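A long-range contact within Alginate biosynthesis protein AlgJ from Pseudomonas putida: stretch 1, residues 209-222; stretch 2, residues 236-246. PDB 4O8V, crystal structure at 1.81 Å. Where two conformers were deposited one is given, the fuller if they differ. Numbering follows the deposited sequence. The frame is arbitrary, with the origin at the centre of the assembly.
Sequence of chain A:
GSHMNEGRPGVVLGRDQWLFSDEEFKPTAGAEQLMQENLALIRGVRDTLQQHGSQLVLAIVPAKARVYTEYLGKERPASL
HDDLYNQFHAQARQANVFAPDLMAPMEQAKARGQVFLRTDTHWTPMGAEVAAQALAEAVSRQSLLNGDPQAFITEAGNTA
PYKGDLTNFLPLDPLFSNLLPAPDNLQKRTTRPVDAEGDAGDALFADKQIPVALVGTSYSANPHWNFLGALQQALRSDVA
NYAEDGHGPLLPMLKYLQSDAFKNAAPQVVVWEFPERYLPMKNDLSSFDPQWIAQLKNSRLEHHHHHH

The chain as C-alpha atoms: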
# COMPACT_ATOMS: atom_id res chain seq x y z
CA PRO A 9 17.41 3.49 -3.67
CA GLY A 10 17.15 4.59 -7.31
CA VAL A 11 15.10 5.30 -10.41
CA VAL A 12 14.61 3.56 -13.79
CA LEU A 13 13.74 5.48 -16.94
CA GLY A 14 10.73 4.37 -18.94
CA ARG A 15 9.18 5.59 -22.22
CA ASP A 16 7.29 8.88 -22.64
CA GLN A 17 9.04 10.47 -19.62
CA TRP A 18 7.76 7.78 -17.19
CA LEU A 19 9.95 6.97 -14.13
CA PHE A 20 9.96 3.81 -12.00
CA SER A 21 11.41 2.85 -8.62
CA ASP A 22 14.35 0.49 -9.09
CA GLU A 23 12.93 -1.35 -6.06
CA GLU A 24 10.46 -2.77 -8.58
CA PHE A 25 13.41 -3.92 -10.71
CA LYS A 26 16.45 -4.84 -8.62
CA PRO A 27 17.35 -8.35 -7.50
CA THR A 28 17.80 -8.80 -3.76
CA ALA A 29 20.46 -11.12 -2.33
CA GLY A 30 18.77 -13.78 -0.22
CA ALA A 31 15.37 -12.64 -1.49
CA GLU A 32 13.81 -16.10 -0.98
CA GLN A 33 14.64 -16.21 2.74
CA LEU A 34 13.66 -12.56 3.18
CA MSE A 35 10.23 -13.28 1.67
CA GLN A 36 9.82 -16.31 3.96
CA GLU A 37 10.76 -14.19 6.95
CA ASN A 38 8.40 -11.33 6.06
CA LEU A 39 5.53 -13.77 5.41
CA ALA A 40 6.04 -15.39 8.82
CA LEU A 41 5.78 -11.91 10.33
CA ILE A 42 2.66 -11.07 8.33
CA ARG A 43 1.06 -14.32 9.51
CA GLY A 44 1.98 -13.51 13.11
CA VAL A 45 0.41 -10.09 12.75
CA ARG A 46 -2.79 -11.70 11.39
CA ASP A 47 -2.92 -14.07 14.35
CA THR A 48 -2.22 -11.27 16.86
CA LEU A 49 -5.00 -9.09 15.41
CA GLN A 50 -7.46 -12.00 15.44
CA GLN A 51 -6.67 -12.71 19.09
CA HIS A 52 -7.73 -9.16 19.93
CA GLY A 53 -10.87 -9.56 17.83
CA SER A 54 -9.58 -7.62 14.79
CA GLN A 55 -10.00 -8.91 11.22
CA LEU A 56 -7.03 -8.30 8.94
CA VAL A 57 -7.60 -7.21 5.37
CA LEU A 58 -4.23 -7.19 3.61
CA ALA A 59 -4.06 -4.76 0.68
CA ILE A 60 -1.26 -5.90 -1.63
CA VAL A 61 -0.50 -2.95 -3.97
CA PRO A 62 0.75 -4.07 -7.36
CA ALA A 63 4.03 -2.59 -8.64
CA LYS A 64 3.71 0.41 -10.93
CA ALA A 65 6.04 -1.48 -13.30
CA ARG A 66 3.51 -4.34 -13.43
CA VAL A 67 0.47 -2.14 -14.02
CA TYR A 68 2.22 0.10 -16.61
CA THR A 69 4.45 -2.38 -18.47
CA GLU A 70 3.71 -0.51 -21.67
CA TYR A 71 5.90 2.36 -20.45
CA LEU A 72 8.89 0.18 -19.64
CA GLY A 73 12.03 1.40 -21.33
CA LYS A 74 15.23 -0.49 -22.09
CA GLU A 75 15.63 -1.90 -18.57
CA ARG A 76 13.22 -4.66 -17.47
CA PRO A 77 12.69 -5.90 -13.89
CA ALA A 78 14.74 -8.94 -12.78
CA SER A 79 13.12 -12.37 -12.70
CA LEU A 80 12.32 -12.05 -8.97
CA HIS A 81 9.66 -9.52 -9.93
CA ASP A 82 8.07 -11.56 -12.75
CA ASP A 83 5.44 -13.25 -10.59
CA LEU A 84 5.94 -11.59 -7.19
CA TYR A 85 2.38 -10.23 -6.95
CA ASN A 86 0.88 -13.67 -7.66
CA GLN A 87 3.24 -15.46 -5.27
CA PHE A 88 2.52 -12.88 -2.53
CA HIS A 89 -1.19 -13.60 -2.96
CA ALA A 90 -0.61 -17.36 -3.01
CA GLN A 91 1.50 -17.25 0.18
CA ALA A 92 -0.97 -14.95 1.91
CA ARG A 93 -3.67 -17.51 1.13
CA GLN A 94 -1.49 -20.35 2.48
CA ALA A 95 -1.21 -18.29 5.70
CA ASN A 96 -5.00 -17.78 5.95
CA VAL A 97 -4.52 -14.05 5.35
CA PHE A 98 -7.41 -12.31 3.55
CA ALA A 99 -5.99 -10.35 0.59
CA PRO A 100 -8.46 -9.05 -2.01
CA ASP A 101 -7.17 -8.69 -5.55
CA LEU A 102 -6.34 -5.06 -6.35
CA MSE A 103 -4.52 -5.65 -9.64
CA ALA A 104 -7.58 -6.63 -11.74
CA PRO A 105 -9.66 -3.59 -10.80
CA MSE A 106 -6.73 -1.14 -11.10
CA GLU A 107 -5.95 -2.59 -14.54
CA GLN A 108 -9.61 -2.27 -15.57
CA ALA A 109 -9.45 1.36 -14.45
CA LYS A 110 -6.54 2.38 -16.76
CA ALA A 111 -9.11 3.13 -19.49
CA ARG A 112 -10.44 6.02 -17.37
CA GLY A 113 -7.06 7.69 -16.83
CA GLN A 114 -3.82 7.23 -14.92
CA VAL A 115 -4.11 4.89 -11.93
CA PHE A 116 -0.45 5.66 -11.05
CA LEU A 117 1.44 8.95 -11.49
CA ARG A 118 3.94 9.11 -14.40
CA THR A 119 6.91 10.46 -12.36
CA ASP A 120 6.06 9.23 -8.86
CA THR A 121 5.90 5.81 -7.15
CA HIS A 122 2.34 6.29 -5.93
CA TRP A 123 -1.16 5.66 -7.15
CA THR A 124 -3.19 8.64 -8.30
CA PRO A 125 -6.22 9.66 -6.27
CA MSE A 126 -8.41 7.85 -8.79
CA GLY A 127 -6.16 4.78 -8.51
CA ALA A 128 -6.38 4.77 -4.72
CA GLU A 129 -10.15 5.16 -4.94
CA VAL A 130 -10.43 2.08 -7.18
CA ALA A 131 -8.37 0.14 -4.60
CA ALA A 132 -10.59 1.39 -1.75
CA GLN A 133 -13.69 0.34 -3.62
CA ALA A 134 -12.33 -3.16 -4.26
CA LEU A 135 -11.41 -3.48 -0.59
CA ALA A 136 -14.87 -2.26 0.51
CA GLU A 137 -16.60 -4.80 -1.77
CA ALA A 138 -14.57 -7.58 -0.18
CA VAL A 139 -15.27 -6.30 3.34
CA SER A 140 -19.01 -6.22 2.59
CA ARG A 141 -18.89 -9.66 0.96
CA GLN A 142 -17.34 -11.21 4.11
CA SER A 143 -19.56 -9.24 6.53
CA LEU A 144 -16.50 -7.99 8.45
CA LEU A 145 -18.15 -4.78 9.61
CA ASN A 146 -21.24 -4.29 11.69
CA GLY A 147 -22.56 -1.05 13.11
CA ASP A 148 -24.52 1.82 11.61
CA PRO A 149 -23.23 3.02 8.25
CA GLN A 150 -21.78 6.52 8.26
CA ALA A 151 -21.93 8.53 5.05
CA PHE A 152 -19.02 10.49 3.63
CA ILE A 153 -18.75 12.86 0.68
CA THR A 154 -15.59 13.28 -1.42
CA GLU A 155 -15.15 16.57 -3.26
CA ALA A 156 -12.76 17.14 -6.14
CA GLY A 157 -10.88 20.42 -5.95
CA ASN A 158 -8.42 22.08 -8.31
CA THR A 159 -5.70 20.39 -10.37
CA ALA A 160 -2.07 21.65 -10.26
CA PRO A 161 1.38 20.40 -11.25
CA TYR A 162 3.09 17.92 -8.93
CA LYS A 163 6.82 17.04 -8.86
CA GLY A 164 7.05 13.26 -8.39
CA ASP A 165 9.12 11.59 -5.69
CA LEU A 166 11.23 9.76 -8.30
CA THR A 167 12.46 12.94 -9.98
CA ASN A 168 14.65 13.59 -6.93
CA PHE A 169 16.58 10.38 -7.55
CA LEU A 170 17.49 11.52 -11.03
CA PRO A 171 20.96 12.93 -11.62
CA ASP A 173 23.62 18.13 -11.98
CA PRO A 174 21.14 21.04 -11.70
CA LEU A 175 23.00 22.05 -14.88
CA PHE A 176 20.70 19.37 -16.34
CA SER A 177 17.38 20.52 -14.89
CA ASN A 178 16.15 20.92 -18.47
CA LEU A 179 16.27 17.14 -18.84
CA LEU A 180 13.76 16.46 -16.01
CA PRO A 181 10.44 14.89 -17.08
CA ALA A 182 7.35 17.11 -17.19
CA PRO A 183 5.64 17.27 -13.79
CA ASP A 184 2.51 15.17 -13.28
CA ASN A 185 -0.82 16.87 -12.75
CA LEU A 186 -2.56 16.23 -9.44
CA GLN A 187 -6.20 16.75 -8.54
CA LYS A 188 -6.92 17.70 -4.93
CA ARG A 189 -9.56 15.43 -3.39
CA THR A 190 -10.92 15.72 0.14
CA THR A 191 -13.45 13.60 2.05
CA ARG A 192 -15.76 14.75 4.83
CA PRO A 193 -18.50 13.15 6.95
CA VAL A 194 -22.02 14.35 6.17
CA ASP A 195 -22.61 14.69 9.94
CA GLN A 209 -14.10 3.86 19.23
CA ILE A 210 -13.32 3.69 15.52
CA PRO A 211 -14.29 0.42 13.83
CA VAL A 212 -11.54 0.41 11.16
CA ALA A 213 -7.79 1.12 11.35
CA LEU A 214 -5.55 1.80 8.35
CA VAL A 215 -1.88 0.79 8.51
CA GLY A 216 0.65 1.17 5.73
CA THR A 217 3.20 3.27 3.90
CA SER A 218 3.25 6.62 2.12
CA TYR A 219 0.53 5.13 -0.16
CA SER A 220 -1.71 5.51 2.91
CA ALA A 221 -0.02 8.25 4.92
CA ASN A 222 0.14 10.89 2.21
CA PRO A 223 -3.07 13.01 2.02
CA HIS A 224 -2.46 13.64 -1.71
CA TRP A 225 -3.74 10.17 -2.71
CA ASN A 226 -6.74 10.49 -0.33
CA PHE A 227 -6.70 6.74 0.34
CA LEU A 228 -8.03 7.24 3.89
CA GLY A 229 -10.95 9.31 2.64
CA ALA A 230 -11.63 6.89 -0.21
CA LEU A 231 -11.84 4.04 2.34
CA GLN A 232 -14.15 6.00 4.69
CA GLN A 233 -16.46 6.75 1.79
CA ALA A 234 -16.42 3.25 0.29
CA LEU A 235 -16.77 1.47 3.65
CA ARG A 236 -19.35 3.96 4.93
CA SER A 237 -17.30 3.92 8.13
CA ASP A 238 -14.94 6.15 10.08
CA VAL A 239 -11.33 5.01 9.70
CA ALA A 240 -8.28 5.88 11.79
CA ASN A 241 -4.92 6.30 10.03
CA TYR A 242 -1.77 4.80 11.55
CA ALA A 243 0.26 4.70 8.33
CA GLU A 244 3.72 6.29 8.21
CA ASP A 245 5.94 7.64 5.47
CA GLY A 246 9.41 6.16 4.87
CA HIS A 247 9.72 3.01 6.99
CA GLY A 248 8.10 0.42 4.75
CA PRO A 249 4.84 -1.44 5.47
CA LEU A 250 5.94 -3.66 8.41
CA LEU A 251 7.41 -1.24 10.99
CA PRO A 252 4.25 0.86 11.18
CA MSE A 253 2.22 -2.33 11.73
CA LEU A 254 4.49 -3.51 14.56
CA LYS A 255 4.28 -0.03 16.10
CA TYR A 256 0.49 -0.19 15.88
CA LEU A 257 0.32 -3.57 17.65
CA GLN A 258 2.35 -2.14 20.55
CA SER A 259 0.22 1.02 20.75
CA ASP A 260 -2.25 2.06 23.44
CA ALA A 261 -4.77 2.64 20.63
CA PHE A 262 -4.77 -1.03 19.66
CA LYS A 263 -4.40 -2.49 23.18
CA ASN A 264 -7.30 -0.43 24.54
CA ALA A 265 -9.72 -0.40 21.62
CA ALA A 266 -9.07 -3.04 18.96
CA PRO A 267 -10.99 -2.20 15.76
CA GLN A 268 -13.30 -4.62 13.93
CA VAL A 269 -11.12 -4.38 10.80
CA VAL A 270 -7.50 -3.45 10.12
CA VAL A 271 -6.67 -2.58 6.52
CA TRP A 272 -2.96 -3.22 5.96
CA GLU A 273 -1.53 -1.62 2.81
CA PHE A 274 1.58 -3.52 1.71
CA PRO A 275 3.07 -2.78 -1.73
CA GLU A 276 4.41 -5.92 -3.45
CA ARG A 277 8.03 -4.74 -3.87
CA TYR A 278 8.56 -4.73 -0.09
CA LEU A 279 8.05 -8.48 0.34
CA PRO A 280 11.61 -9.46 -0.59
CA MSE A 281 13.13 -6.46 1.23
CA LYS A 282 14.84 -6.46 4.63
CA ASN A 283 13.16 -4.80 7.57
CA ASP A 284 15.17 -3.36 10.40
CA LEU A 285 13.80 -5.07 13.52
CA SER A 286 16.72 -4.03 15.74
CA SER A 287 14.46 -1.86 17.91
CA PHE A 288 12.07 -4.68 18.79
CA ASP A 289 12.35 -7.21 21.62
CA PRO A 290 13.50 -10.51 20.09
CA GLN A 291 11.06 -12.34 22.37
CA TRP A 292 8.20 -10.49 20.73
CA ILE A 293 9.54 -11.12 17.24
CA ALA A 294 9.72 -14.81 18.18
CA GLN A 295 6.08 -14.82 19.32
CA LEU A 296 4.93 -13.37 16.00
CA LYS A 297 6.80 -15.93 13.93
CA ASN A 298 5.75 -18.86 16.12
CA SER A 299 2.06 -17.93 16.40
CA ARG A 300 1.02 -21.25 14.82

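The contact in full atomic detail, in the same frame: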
# COMPACT_ATOMS: atom_id res chain seq x y z
N GLN A 209 -14.65 5.09 19.80
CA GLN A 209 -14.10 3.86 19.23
C GLN A 209 -14.32 3.83 17.72
O GLN A 209 -15.46 3.92 17.25
CB GLN A 209 -14.73 2.63 19.88
N ILE A 210 -13.24 3.70 16.98
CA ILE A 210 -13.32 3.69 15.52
C ILE A 210 -13.25 2.25 15.05
O ILE A 210 -12.40 1.49 15.49
CB ILE A 210 -12.20 4.56 14.89
CG1 ILE A 210 -12.34 6.00 15.39
CG2 ILE A 210 -12.21 4.50 13.34
CD1 ILE A 210 -11.63 7.04 14.54
N PRO A 211 -14.19 1.84 14.18
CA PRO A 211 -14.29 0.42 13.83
C PRO A 211 -13.23 -0.08 12.85
O PRO A 211 -13.03 -1.29 12.78
CB PRO A 211 -15.68 0.30 13.21
CG PRO A 211 -16.02 1.65 12.77
CD PRO A 211 -15.35 2.61 13.70
N VAL A 212 -12.57 0.82 12.13
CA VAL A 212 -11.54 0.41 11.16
C VAL A 212 -10.23 1.16 11.37
O VAL A 212 -10.23 2.37 11.57
CB VAL A 212 -12.01 0.64 9.71
CG1 VAL A 212 -10.93 0.21 8.71
CG2 VAL A 212 -13.34 -0.07 9.41
N ALA A 213 -9.10 0.45 11.33
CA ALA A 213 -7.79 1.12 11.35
C ALA A 213 -7.07 0.88 10.03
O ALA A 213 -7.18 -0.19 9.44
CB ALA A 213 -6.92 0.63 12.53
N LEU A 214 -6.35 1.90 9.57
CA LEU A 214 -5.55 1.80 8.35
C LEU A 214 -4.08 1.83 8.76
O LEU A 214 -3.68 2.70 9.53
CB LEU A 214 -5.87 2.96 7.38
CG LEU A 214 -4.95 3.13 6.17
CD1 LEU A 214 -4.99 1.92 5.26
CD2 LEU A 214 -5.36 4.40 5.40
N VAL A 215 -3.32 0.83 8.30
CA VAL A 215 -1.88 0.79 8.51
C VAL A 215 -1.18 0.59 7.17
O VAL A 215 -1.65 -0.16 6.32
CB VAL A 215 -1.48 -0.36 9.48
CG1 VAL A 215 0.03 -0.29 9.79
CG2 VAL A 215 -2.28 -0.24 10.74
N GLY A 216 -0.08 1.30 6.97
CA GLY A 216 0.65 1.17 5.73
C GLY A 216 1.78 2.17 5.56
O GLY A 216 2.38 2.65 6.53
N THR A 217 2.06 2.47 4.30
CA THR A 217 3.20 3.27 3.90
C THR A 217 2.75 4.65 3.46
O THR A 217 1.66 5.12 3.83
CB THR A 217 3.98 2.61 2.71
OG1 THR A 217 3.15 2.65 1.55
CG2 THR A 217 4.34 1.16 3.03
N SER A 218 3.61 5.33 2.71
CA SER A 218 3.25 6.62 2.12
C SER A 218 2.05 6.50 1.17
O SER A 218 1.37 7.51 0.93
CB SER A 218 4.46 7.21 1.38
OG SER A 218 4.99 6.30 0.43
N TYR A 219 1.77 5.30 0.65
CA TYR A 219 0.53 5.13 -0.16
C TYR A 219 -0.69 5.51 0.68
O TYR A 219 -1.69 6.04 0.15
CB TYR A 219 0.37 3.69 -0.69
CG TYR A 219 1.25 3.34 -1.87
CD1 TYR A 219 2.55 2.89 -1.66
CD2 TYR A 219 0.78 3.47 -3.19
CE1 TYR A 219 3.38 2.57 -2.73
CE2 TYR A 219 1.62 3.13 -4.29
CZ TYR A 219 2.91 2.69 -4.04
OH TYR A 219 3.75 2.38 -5.09
N SER A 220 -0.59 5.27 1.98
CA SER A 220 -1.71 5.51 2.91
C SER A 220 -1.53 6.75 3.76
O SER A 220 -2.50 7.33 4.20
CB SER A 220 -1.89 4.31 3.86
OG SER A 220 -2.29 3.15 3.15
N ALA A 221 -0.27 7.12 4.04
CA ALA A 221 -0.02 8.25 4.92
C ALA A 221 -0.15 9.59 4.23
O ALA A 221 -0.42 10.59 4.88
CB ALA A 221 1.38 8.14 5.56
N ASN A 222 0.09 9.62 2.93
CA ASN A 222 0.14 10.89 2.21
C ASN A 222 -1.28 11.33 1.79
O ASN A 222 -1.93 10.66 1.01
CB ASN A 222 1.06 10.73 0.96
CG ASN A 222 1.37 12.05 0.30
OD1 ASN A 222 0.55 12.97 0.33
ND2 ASN A 222 2.57 12.16 -0.30
N ARG A 236 -18.33 3.28 4.13
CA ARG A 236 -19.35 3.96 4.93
C ARG A 236 -19.03 3.77 6.42
O ARG A 236 -19.88 3.33 7.24
CB ARG A 236 -20.76 3.47 4.59
CG ARG A 236 -21.06 3.59 3.08
CD ARG A 236 -22.47 3.19 2.75
NE ARG A 236 -23.33 4.36 2.76
CZ ARG A 236 -24.54 4.39 3.31
NH1 ARG A 236 -25.03 3.30 3.89
NH2 ARG A 236 -25.24 5.50 3.27
N SER A 237 -17.79 4.10 6.76
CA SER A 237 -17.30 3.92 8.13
C SER A 237 -16.18 4.90 8.47
O SER A 237 -15.39 5.27 7.60
CB SER A 237 -16.78 2.50 8.33
OG SER A 237 -16.26 2.33 9.64
N ASP A 238 -16.11 5.36 9.72
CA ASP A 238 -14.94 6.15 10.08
C ASP A 238 -13.75 5.20 10.06
O ASP A 238 -13.91 3.99 10.21
CB ASP A 238 -15.09 6.84 11.45
CG ASP A 238 -14.05 7.94 11.67
OD1 ASP A 238 -13.32 8.30 10.72
OD2 ASP A 238 -13.96 8.46 12.80
N VAL A 239 -12.57 5.76 9.81
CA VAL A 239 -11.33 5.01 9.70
C VAL A 239 -10.22 5.82 10.35
O VAL A 239 -10.10 7.02 10.08
CB VAL A 239 -10.92 4.70 8.22
CG1 VAL A 239 -9.65 3.87 8.19
CG2 VAL A 239 -12.03 3.98 7.46
N ALA A 240 -9.42 5.19 11.21
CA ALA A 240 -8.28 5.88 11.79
C ALA A 240 -6.99 5.52 11.04
O ALA A 240 -6.79 4.36 10.66
CB ALA A 240 -8.14 5.53 13.28
N ASN A 241 -6.14 6.51 10.81
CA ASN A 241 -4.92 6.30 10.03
C ASN A 241 -3.68 6.17 10.92
O ASN A 241 -3.34 7.09 11.65
CB ASN A 241 -4.69 7.44 9.04
CG ASN A 241 -3.80 7.02 7.89
OD1 ASN A 241 -3.21 5.94 7.92
ND2 ASN A 241 -3.72 7.86 6.84
N TYR A 242 -3.04 5.00 10.87
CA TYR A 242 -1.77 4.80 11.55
C TYR A 242 -0.63 4.50 10.58
O TYR A 242 0.42 3.98 10.98
CB TYR A 242 -1.90 3.67 12.57
CG TYR A 242 -3.00 3.92 13.57
CD1 TYR A 242 -2.77 4.68 14.71
CD2 TYR A 242 -4.28 3.41 13.38
CE1 TYR A 242 -3.77 4.93 15.63
CE2 TYR A 242 -5.30 3.64 14.31
CZ TYR A 242 -5.03 4.40 15.42
OH TYR A 242 -6.02 4.64 16.34
N ALA A 243 -0.82 4.82 9.30
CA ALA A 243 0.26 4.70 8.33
C ALA A 243 1.38 5.72 8.56
O ALA A 243 1.19 6.73 9.23
CB ALA A 243 -0.30 4.83 6.89
N GLU A 244 2.57 5.43 8.03
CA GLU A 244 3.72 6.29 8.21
C GLU A 244 4.48 6.34 6.90
O GLU A 244 4.46 5.37 6.12
CB GLU A 244 4.66 5.80 9.32
CG GLU A 244 4.13 5.94 10.73
CD GLU A 244 5.09 5.37 11.79
OE1 GLU A 244 6.21 4.93 11.44
OE2 GLU A 244 4.69 5.35 12.97
N ASP A 245 5.17 7.44 6.68
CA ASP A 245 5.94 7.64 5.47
C ASP A 245 7.40 7.26 5.73
O ASP A 245 7.99 7.71 6.71
CB ASP A 245 5.79 9.11 5.01
CG ASP A 245 6.26 9.35 3.59
OD1 ASP A 245 7.28 8.77 3.20
OD2 ASP A 245 5.61 10.15 2.87
N GLY A 246 7.97 6.38 4.90
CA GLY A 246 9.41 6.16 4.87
C GLY A 246 10.02 5.03 5.68
O GLY A 246 11.24 4.99 5.86
O HOH W 1 6.81 4.74 2.71
O HOH W 2 4.86 10.27 0.10

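Two neighbouring parallel strands, joined by a ladder of backbone hydrogen bonds and continued beyond the strands by a short helix packed against a loop, make up this contact, which buries 828 Å² in total. Strand 212-215 runs beside the segment around residues 239-241 with an angle of 29° between their directions, and Ala213 pairs with Ala240 and Leu214 with Asn241, each at a CA-CA distance of 4.8 Å. The bonds alternate as a parallel pair requires: Ala240 N donates to Val212 O (3.0 Å), Leu214 N to Ala240 O (2.7 Å), and Tyr242 N to Leu214 O (2.7 Å). Past the strands the pattern reaches one step further, with Glu244 N donating to Gly216 O at 3.2 Å. CA-H...O contacts reinforce the same carbonyls, for example Val239 CA to Val212 O at 3.4 Å and Ala213 CA to Ala240 O at 3.5 Å.

Side chains meet on both faces of the sheet. On the face carrying Val212, Leu214 and Val239, the valines touch CG1 to CG1 at 3.9 Å, and Leu214 CB lies 4.0 Å from Val239 CG1, an apolar patch suited to a buried setting. On the face carrying Ala213 and Ala240, the small Ala213 CB sits 3.9 Å from CE2 of Tyr242, at the edge of the ring. Ile210 extends the apolar contact before the strand, its CD1 4.0 Å from Ala240 CB. Nearby, Pro211 CG packs 3.2 Å from Ser237 OG, while that hydroxyl donates to its neighbour's carbonyl, Asp238 O, at 2.9 Å.

Asn241 ties sheet to helix. Its ND2 donates to Ser220 O at 3.0 Å, while its OD1 accepts from Ala243 N, also at 3.0 Å, so both ends of the amide are used and the turn after the strand is held in place. The helix itself begins after Thr217, whose OG1 caps it by accepting from Tyr219 N at 3.1 Å. Ala243 fits against this helix: its CB is 3.5 Å from Ser220 CB and 3.9 Å from Ala221 CB, close packing between small side chains. Gly216 leads into the helix where room is scarce, since a CB modelled there would come within 3.0 Å of Ser220 OG.

Water completes the far end. Water 1 accepts from Ser218 N (3.3 Å) and Gly246 N (3.0 Å), and water 2 accepts from Asn222 ND2 (3.0 Å) and donates to Asp245 OD2 (2.9 Å), so each bridges the two stretches.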